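PDB 6Z3U: CYCLIN domain-containing protein from Chaetomium thermophilum, which probably acts as the cyclin H-type regulatory subunit that, with MAT1, activates the kinase CDK7 in the CAK complex. Local coordinates for residues L88-Y93 against T116-F121; A95-A100 against V138-G143; A100-D105 against E109-A114. One frame throughout, in Å; residues are numbered along the deposited sequence.

Interaction 1 of 3, residues L88-Y93 against T116-F121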
loop_
_atom_site.group_PDB
_atom_site.type_symbol
_atom_site.label_atom_id
_atom_site.label_comp_id
_atom_site.label_asym_id
_atom_site.label_seq_id
_atom_site.Cartn_x
_atom_site.Cartn_y
_atom_site.Cartn_z
ATOM N N LEU A 88 -6.482 -17.970 22.828
ATOM C CA LEU A 88 -6.900 -17.076 23.903
ATOM C C LEU A 88 -5.838 -16.019 24.184
ATOM O O LEU A 88 -6.164 -14.848 24.408
ATOM C CB LEU A 88 -7.207 -17.885 25.164
ATOM C CG LEU A 88 -8.252 -17.313 26.128
ATOM C CD1 LEU A 88 -8.592 -18.329 27.209
ATOM C CD2 LEU A 88 -7.772 -16.020 26.758
ATOM N N LEU A 89 -4.562 -16.409 24.175
ATOM C CA LEU A 89 -3.504 -15.434 24.415
ATOM C C LEU A 89 -3.393 -14.449 23.258
ATOM O O LEU A 89 -3.098 -13.268 23.469
ATOM C CB LEU A 89 -2.171 -16.144 24.642
ATOM C CG LEU A 89 -2.003 -16.899 25.963
ATOM C CD1 LEU A 89 -0.590 -17.457 26.078
ATOM C CD2 LEU A 89 -2.318 -16.007 27.153
ATOM N N VAL A 90 -3.622 -14.915 22.029
ATOM C CA VAL A 90 -3.609 -14.006 20.887
ATOM C C VAL A 90 -4.680 -12.936 21.055
ATOM O O VAL A 90 -4.443 -11.751 20.792
ATOM C CB VAL A 90 -3.793 -14.787 19.574
ATOM C CG1 VAL A 90 -3.995 -13.828 18.407
ATOM C CG2 VAL A 90 -2.601 -15.685 19.327
ATOM N N THR A 91 -5.871 -13.336 21.504
ATOM C CA THR A 91 -6.941 -12.368 21.714
ATOM C C THR A 91 -6.589 -11.403 22.838
ATOM O O THR A 91 -6.852 -10.199 22.736
ATOM C CB THR A 91 -8.248 -13.098 22.021
ATOM O OG1 THR A 91 -8.490 -14.086 21.010
ATOM C CG2 THR A 91 -9.416 -12.127 22.055
ATOM N N PHE A 92 -5.993 -11.912 23.917
ATOM C CA PHE A 92 -5.617 -11.050 25.032
ATOM C C PHE A 92 -4.578 -10.023 24.599
ATOM O O PHE A 92 -4.690 -8.834 24.919
ATOM C CB PHE A 92 -5.095 -11.901 26.193
ATOM C CG PHE A 92 -4.430 -11.106 27.281
ATOM C CD1 PHE A 92 -5.183 -10.412 28.213
ATOM C CD2 PHE A 92 -3.048 -11.065 27.380
ATOM C CE1 PHE A 92 -4.571 -9.682 29.216
ATOM C CE2 PHE A 92 -2.433 -10.337 28.381
ATOM C CZ PHE A 92 -3.195 -9.645 29.301
ATOM N N TYR A 93 -3.558 -10.464 23.861
ATOM C CA TYR A 93 -2.491 -9.563 23.447
ATOM C C TYR A 93 -2.894 -8.677 22.276
ATOM O O TYR A 93 -2.284 -7.620 22.082
ATOM C CB TYR A 93 -1.236 -10.366 23.096
ATOM C CG TYR A 93 -0.502 -10.872 24.319
ATOM C CD1 TYR A 93 0.134 -9.988 25.182
ATOM C CD2 TYR A 93 -0.450 -12.228 24.617
ATOM C CE1 TYR A 93 0.800 -10.441 26.307
ATOM C CE2 TYR A 93 0.217 -12.691 25.741
ATOM C CZ TYR A 93 0.840 -11.790 26.581
ATOM O OH TYR A 93 1.509 -12.233 27.700
ATOM N N THR A 116 -3.942 -6.573 12.744
ATOM C CA THR A 116 -4.121 -7.605 11.727
ATOM C C THR A 116 -2.818 -8.350 11.459
ATOM O O THR A 116 -2.815 -9.580 11.330
ATOM C CB THR A 116 -4.661 -6.985 10.438
ATOM O OG1 THR A 116 -5.919 -6.351 10.701
ATOM C CG2 THR A 116 -4.849 -8.053 9.369
ATOM N N PHE A 117 -1.700 -7.624 11.365
ATOM C CA PHE A 117 -0.405 -8.285 11.249
ATOM C C PHE A 117 -0.171 -9.237 12.418
ATOM O O PHE A 117 0.373 -10.333 12.240
ATOM C CB PHE A 117 0.724 -7.254 11.185
ATOM C CG PHE A 117 0.802 -6.498 9.885
ATOM C CD1 PHE A 117 0.039 -6.867 8.788
ATOM C CD2 PHE A 117 1.659 -5.416 9.761
ATOM C CE1 PHE A 117 0.122 -6.168 7.599
ATOM C CE2 PHE A 117 1.748 -4.713 8.574
ATOM C CZ PHE A 117 0.978 -5.089 7.492
ATOM N N PHE A 118 -0.566 -8.829 13.625
ATOM C CA PHE A 118 -0.389 -9.688 14.790
ATOM C C PHE A 118 -1.213 -10.963 14.652
ATOM O O PHE A 118 -0.706 -12.068 14.870
ATOM C CB PHE A 118 -0.762 -8.919 16.059
ATOM C CG PHE A 118 -0.483 -9.671 17.330
ATOM C CD1 PHE A 118 0.778 -9.643 17.904
ATOM C CD2 PHE A 118 -1.487 -10.382 17.967
ATOM C CE1 PHE A 118 1.036 -10.328 19.072
ATOM C CE2 PHE A 118 -1.235 -11.066 19.138
ATOM C CZ PHE A 118 0.028 -11.039 19.692
ATOM N N LYS A 119 -2.488 -10.828 14.275
ATOM C CA LYS A 119 -3.335 -12.006 14.113
ATOM C C LYS A 119 -2.837 -12.889 12.978
ATOM O O LYS A 119 -2.859 -14.121 13.081
ATOM C CB LYS A 119 -4.783 -11.591 13.852
ATOM C CG LYS A 119 -5.461 -10.881 15.008
ATOM C CD LYS A 119 -6.898 -10.512 14.657
ATOM C CE LYS A 119 -7.893 -11.551 15.158
ATOM N NZ LYS A 119 -7.769 -11.829 16.620
ATOM N N ARG A 120 -2.386 -12.276 11.885
ATOM C CA ARG A 120 -1.882 -13.055 10.762
ATOM C C ARG A 120 -0.571 -13.747 11.102
ATOM O O ARG A 120 -0.317 -14.860 10.627
ATOM C CB ARG A 120 -1.700 -12.147 9.545
ATOM C CG ARG A 120 -2.999 -11.650 8.936
ATOM C CD ARG A 120 -2.714 -10.776 7.734
ATOM N NE ARG A 120 -3.927 -10.253 7.121
ATOM C CZ ARG A 120 -3.943 -9.510 6.021
ATOM N NH1 ARG A 120 -2.805 -9.199 5.413
ATOM N NH2 ARG A 120 -5.094 -9.079 5.528
ATOM N N PHE A 121 0.268 -13.120 11.929
ATOM C CA PHE A 121 1.543 -13.732 12.283
ATOM C C PHE A 121 1.332 -15.035 13.042
ATOM O O PHE A 121 2.022 -16.030 12.788
ATOM C CB PHE A 121 2.375 -12.757 13.117
ATOM C CG PHE A 121 3.695 -13.316 13.571
ATOM C CD1 PHE A 121 4.800 -13.289 12.735
ATOM C CD2 PHE A 121 3.833 -13.867 14.836
ATOM C CE1 PHE A 121 6.016 -13.801 13.152
ATOM C CE2 PHE A 121 5.046 -14.382 15.256
ATOM C CZ PHE A 121 6.138 -14.349 14.413
#
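Phe118, reaching from helix 108-124, meets helix 83-103 at Val90 and Tyr93 and shows how one ring can touch successive turns of a partner helix. With its CG anti to the backbone N (chi1 -174°), the ring extends across the interface. At the base, CB packs not on residues 88-93 but beside Leu97, one turn further along the same helix, and against Ala139 of helix 132-146. The far end of the ring does the touching here. CE2 lies 3.7 Å from Val90 O, which comes to the ring edge near its plane, and 4.0 Å from Val90 CG1, the valine and the ring running by each other head to tail. CZ, at the tip, comes to 3.7 Å from Tyr93 CB, which approaches the ring obliquely. The phenol of Tyr93 then leads off elsewhere, its OH hydrogen-bonded to Arg354 NE, while its ring takes Phe92 CD2 over the centre of one face. Tyr122 adds an edge-to-face ring contact to Phe118. No hydrogen bond joins the two segments, and Val90 O already accepts a hydrogen bond from within its own helix, from the hydroxyl of Thr94. The contact between these consecutive helices of the cyclin fold is buried and largely apolar; the slightly positive C-H edge of the ring may be mildly favoured beside a carbonyl oxygen that already has a hydrogen bond.

Interaction 2 of 3, residues A95-A100 against V138-G143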
loop_
_atom_site.group_PDB
_atom_site.type_symbol
_atom_site.label_atom_id
_atom_site.label_comp_id
_atom_site.label_asym_id
_atom_site.label_seq_id
_atom_site.Cartn_x
_atom_site.Cartn_y
_atom_site.Cartn_z
ATOM N N ALA A 95 -5.823 -7.230 22.271
ATOM C CA ALA A 95 -6.441 -6.134 23.009
ATOM C C ALA A 95 -5.385 -5.253 23.660
ATOM O O ALA A 95 -5.525 -4.026 23.692
ATOM C CB ALA A 95 -7.405 -6.686 24.058
ATOM N N GLU A 96 -4.321 -5.863 24.191
ATOM C CA GLU A 96 -3.231 -5.079 24.762
ATOM C C GLU A 96 -2.531 -4.265 23.683
ATOM O O GLU A 96 -2.122 -3.122 23.922
ATOM C CB GLU A 96 -2.239 -5.999 25.474
ATOM C CG GLU A 96 -1.150 -5.266 26.247
ATOM C CD GLU A 96 -0.315 -6.198 27.106
ATOM O OE1 GLU A 96 0.534 -6.926 26.549
ATOM O OE2 GLU A 96 -0.510 -6.206 28.339
ATOM N N LEU A 97 -2.381 -4.841 22.489
ATOM C CA LEU A 97 -1.802 -4.104 21.371
ATOM C C LEU A 97 -2.619 -2.856 21.067
ATOM O O LEU A 97 -2.067 -1.761 20.907
ATOM C CB LEU A 97 -1.717 -5.018 20.146
ATOM C CG LEU A 97 -1.099 -4.449 18.870
ATOM C CD1 LEU A 97 -0.409 -5.552 18.085
ATOM C CD2 LEU A 97 -2.152 -3.775 18.005
ATOM N N LEU A 98 -3.946 -3.001 20.989
ATOM C CA LEU A 98 -4.806 -1.853 20.725
ATOM C C LEU A 98 -4.692 -0.817 21.836
ATOM O O LEU A 98 -4.569 0.385 21.572
ATOM C CB LEU A 98 -6.256 -2.313 20.564
ATOM C CG LEU A 98 -6.574 -3.182 19.346
ATOM C CD1 LEU A 98 -8.027 -3.628 19.373
ATOM C CD2 LEU A 98 -6.276 -2.433 18.063
ATOM N N ARG A 99 -4.731 -1.266 23.094
ATOM C CA ARG A 99 -4.549 -0.338 24.205
ATOM C C ARG A 99 -3.236 0.421 24.062
ATOM O O ARG A 99 -3.189 1.643 24.250
ATOM C CB ARG A 99 -4.594 -1.086 25.540
ATOM C CG ARG A 99 -5.976 -1.600 25.933
ATOM C CD ARG A 99 -6.040 -1.989 27.417
ATOM N NE ARG A 99 -5.080 -3.036 27.767
ATOM C CZ ARG A 99 -5.328 -4.344 27.706
ATOM N NH1 ARG A 99 -6.510 -4.789 27.302
ATOM N NH2 ARG A 99 -4.383 -5.215 28.045
ATOM N N ALA A 100 -2.159 -0.287 23.712
ATOM C CA ALA A 100 -0.870 0.370 23.524
ATOM C C ALA A 100 -0.946 1.408 22.412
ATOM O O ALA A 100 -0.364 2.495 22.523
ATOM C CB ALA A 100 0.205 -0.671 23.217
ATOM N N VAL A 138 6.375 -5.313 17.722
ATOM C CA VAL A 138 6.814 -5.380 16.331
ATOM C C VAL A 138 5.654 -5.090 15.388
ATOM O O VAL A 138 5.809 -4.379 14.389
ATOM C CB VAL A 138 7.444 -6.755 16.040
ATOM C CG1 VAL A 138 7.837 -6.856 14.580
ATOM C CG2 VAL A 138 8.646 -6.992 16.947
ATOM N N ALA A 139 4.472 -5.632 15.692
ATOM C CA ALA A 139 3.317 -5.411 14.829
ATOM C C ALA A 139 2.912 -3.943 14.796
ATOM O O ALA A 139 2.416 -3.460 13.772
ATOM C CB ALA A 139 2.143 -6.273 15.292
ATOM N N LEU A 140 3.102 -3.224 15.906
ATOM C CA LEU A 140 2.819 -1.791 15.914
ATOM C C LEU A 140 3.867 -1.019 15.121
ATOM O O LEU A 140 3.529 -0.100 14.366
ATOM C CB LEU A 140 2.755 -1.280 17.352
ATOM C CG LEU A 140 1.433 -1.508 18.088
ATOM C CD1 LEU A 140 1.618 -1.336 19.585
ATOM C CD2 LEU A 140 0.368 -0.559 17.581
ATOM N N PHE A 141 5.142 -1.378 15.274
ATOM C CA PHE A 141 6.198 -0.679 14.552
ATOM C C PHE A 141 6.095 -0.926 13.052
ATOM O O PHE A 141 6.203 0.008 12.250
ATOM C CB PHE A 141 7.566 -1.116 15.073
ATOM C CG PHE A 141 8.716 -0.400 14.428
ATOM C CD1 PHE A 141 8.944 0.941 14.680
ATOM C CD2 PHE A 141 9.574 -1.072 13.575
ATOM C CE1 PHE A 141 10.003 1.600 14.090
ATOM C CE2 PHE A 141 10.635 -0.420 12.984
ATOM C CZ PHE A 141 10.850 0.918 13.242
ATOM N N PHE A 142 5.891 -2.183 12.654
ATOM C CA PHE A 142 5.758 -2.491 11.235
ATOM C C PHE A 142 4.428 -1.992 10.679
ATOM O O PHE A 142 4.336 -1.669 9.489
ATOM C CB PHE A 142 5.905 -3.996 11.018
ATOM C CG PHE A 142 6.328 -4.371 9.628
ATOM C CD1 PHE A 142 7.557 -3.967 9.133
ATOM C CD2 PHE A 142 5.507 -5.142 8.822
ATOM C CE1 PHE A 142 7.954 -4.314 7.857
ATOM C CE2 PHE A 142 5.899 -5.494 7.545
ATOM C CZ PHE A 142 7.124 -5.080 7.062
ATOM N N GLY A 143 3.394 -1.919 11.519
ATOM C CA GLY A 143 2.130 -1.358 11.072
ATOM C C GLY A 143 2.249 0.102 10.680
ATOM O O GLY A 143 1.616 0.552 9.723
#
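Leu97 and Leu140 are brought together by different first torsions: Leu97 carries CG anti to its backbone N (chi1 -178°), whereas Leu140 holds CG anti to the carbonyl carbon (chi1 -81°). Both side chains start out toward the opposing helix, and their branched ends lie side by side, pointing opposite ways. The two branch points, Leu97 CG and Leu140 CG, are 4.0 Å apart. Each methyl then takes its own neighbour. Leu97 CD2 lies 4.1 Å from Leu140 CD2, and Leu97 CD1 turns instead to Ala139 CB, at 3.9 Å. On the other branch, Leu140 CD1 reaches back to the backbone of the first helix, 3.9 Å from Leu97 O, and touches Ala100 CB at 4.0 Å. Leu140 thus spans a full turn of the opposing helix, from Leu97 to Ala100, while Leu97 straddles the adjacent pair Ala139 and Leu140. Every touch is van der Waals contact, without a hydrogen bond across. The helix axes of these short segments approach to 10.7 Å and cross at -51°, a separation filled by the leucines, with the small alanines at its flanks. Helix 108-124 borders the same junction: Ala115 meets Leu97 and Ala114 meets Leu140. Three helices of the cyclin fold therefore share one apolar seam. Elsewhere on helix 132-146, Val138 and Phe142 pack on Leu175 of helix 172-178, and Phe141 and Phe142 also touch Asp132 and Met134 of the kinase chain, so this helix joins the seam with helices 83-103 and 108-124 to the kinase interface.

Interaction 3 of 3, residues A100-D105 against E109-A114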
loop_
_atom_site.group_PDB
_atom_site.type_symbol
_atom_site.label_atom_id
_atom_site.label_comp_id
_atom_site.label_asym_id
_atom_site.label_seq_id
_atom_site.Cartn_x
_atom_site.Cartn_y
_atom_site.Cartn_z
ATOM N N ALA A 100 -2.159 -0.287 23.712
ATOM C CA ALA A 100 -0.870 0.370 23.524
ATOM C C ALA A 100 -0.946 1.408 22.412
ATOM O O ALA A 100 -0.364 2.495 22.523
ATOM C CB ALA A 100 0.205 -0.671 23.217
ATOM N N GLY A 101 -1.650 1.086 21.326
ATOM C CA GLY A 101 -1.836 2.056 20.263
ATOM C C GLY A 101 -2.617 3.275 20.716
ATOM O O GLY A 101 -2.295 4.405 20.341
ATOM N N ASP A 102 -3.666 3.063 21.517
ATOM C CA ASP A 102 -4.455 4.186 22.012
ATOM C C ASP A 102 -3.606 5.140 22.845
ATOM O O ASP A 102 -3.703 6.363 22.690
ATOM C CB ASP A 102 -5.638 3.678 22.841
ATOM C CG ASP A 102 -6.690 2.986 21.997
ATOM O OD1 ASP A 102 -6.603 3.053 20.753
ATOM O OD2 ASP A 102 -7.612 2.376 22.583
ATOM N N HIS A 103 -2.769 4.603 23.735
ATOM C CA HIS A 103 -1.956 5.466 24.586
ATOM C C HIS A 103 -0.925 6.244 23.779
ATOM O O HIS A 103 -0.521 7.340 24.184
ATOM C CB HIS A 103 -1.255 4.647 25.668
ATOM C CG HIS A 103 -0.147 5.384 26.354
ATOM N ND1 HIS A 103 -0.377 6.337 27.322
ATOM C CD2 HIS A 103 1.198 5.323 26.198
ATOM C CE1 HIS A 103 0.778 6.823 27.742
ATOM N NE2 HIS A 103 1.748 6.225 27.075
ATOM N N ALA A 104 -0.479 5.697 22.653
ATOM C CA ALA A 104 0.481 6.369 21.791
ATOM C C ALA A 104 -0.190 7.258 20.753
ATOM O O ALA A 104 0.498 7.813 19.890
ATOM C CB ALA A 104 1.373 5.338 21.096
ATOM N N ASP A 105 -1.514 7.408 20.821
ATOM C CA ASP A 105 -2.258 8.289 19.921
ATOM C C ASP A 105 -1.959 7.973 18.457
ATOM O O ASP A 105 -1.760 8.867 17.632
ATOM C CB ASP A 105 -1.958 9.757 20.238
ATOM C CG ASP A 105 -3.023 10.703 19.706
ATOM O OD1 ASP A 105 -3.779 10.308 18.794
ATOM O OD2 ASP A 105 -3.107 11.844 20.210
ATOM N N GLU A 109 -6.080 3.623 11.340
ATOM C CA GLU A 109 -5.601 2.726 10.291
ATOM C C GLU A 109 -4.328 2.007 10.710
ATOM O O GLU A 109 -4.123 0.848 10.332
ATOM C CB GLU A 109 -5.374 3.507 8.999
ATOM C CG GLU A 109 -6.638 4.109 8.407
ATOM C CD GLU A 109 -6.785 3.813 6.928
ATOM O OE1 GLU A 109 -7.724 3.084 6.552
ATOM O OE2 GLU A 109 -5.946 4.303 6.140
ATOM N N ILE A 110 -3.461 2.666 11.482
ATOM C CA ILE A 110 -2.254 2.005 11.969
ATOM C C ILE A 110 -2.621 0.908 12.962
ATOM O O ILE A 110 -2.165 -0.235 12.846
ATOM C CB ILE A 110 -1.292 3.033 12.591
ATOM C CG1 ILE A 110 -0.624 3.862 11.490
ATOM C CG2 ILE A 110 -0.243 2.333 13.444
ATOM C CD1 ILE A 110 0.264 4.984 12.001
ATOM N N LYS A 111 -3.449 1.242 13.954
ATOM C CA LYS A 111 -3.879 0.249 14.933
ATOM C C LYS A 111 -4.438 -0.990 14.246
ATOM O O LYS A 111 -4.030 -2.119 14.538
ATOM C CB LYS A 111 -4.933 0.852 15.861
ATOM C CG LYS A 111 -4.468 2.045 16.667
ATOM C CD LYS A 111 -5.625 2.646 17.451
ATOM C CE LYS A 111 -5.193 3.877 18.225
ATOM N NZ LYS A 111 -6.286 4.880 18.326
ATOM N N ALA A 112 -5.377 -0.790 13.319
ATOM C CA ALA A 112 -6.026 -1.923 12.671
ATOM C C ALA A 112 -5.030 -2.750 11.869
ATOM O O ALA A 112 -5.121 -3.982 11.835
ATOM C CB ALA A 112 -7.162 -1.428 11.776
ATOM N N THR A 113 -4.069 -2.090 11.215
ATOM C CA THR A 113 -3.064 -2.820 10.450
ATOM C C THR A 113 -2.117 -3.581 11.369
ATOM O O THR A 113 -1.789 -4.745 11.106
ATOM C CB THR A 113 -2.280 -1.858 9.562
ATOM O OG1 THR A 113 -3.141 -1.344 8.539
ATOM C CG2 THR A 113 -1.097 -2.567 8.919
ATOM N N ALA A 114 -1.658 -2.939 12.445
ATOM C CA ALA A 114 -0.782 -3.616 13.395
ATOM C C ALA A 114 -1.476 -4.822 14.011
ATOM O O ALA A 114 -0.888 -5.904 14.122
ATOM C CB ALA A 114 -0.336 -2.638 14.482
#
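Asp102 and Lys111 form a salt bridge where a Schellman motif ends helix 83-103 and the chain turns back into helix 108-124. The aspartate meets the lysine chain nearly at right angles, and Lys111 NZ lies 3.1 Å from Asp102 OD1. One atom before the ammonium, Lys111 CE lies 3.6 Å from Gly101 O. The lysine is extended through its middle torsions and bends at the last (chi4 147°), and its end runs past Asp102 OD1 rather than pointing straight at it. Gly101, having no side chain, lets the two backbones approach closely: its CA is 6.0 Å from that of Lys111. The same ammonium also makes a weak hydrogen bond to Met106 O and a long, weak ion pair with Asp108 OD1. Further out, Asp105 OD1 remains 6.0 Å from Lys111 NZ. This clustering of negative charge would be expected to favour the protonated lysine, although the exposed position of Asp102 should weaken the effect. The turn itself sets the outer frame. Asp105, with positive phi (54°), is the C-prime residue; Met106 N bonds back to Gly101 O, and Asp105 N reaches Asp102 O at 3.1 Å.

From the N terminus, helix 83-103 supplies the first partner of all three contacts, at 88-93, 95-100 and 100-105 in turn. The chain then doubles back into helix 108-124. Interaction 3 closes the shortest loop, only four residues on, and interaction 1 closes a wider one between the same two helices; interaction 3 lies within the loop of interaction 1. Interaction 2 waits for helix 132-146, so its loop also contains interaction 3 but crosses that of interaction 1. Ala100 belongs to both interactions 2 and 3. Interactions 1 and 3 join helices 83-103 and 108-124, interaction 3 beside the turn, and interaction 2 ties the first of them to helix 132-146.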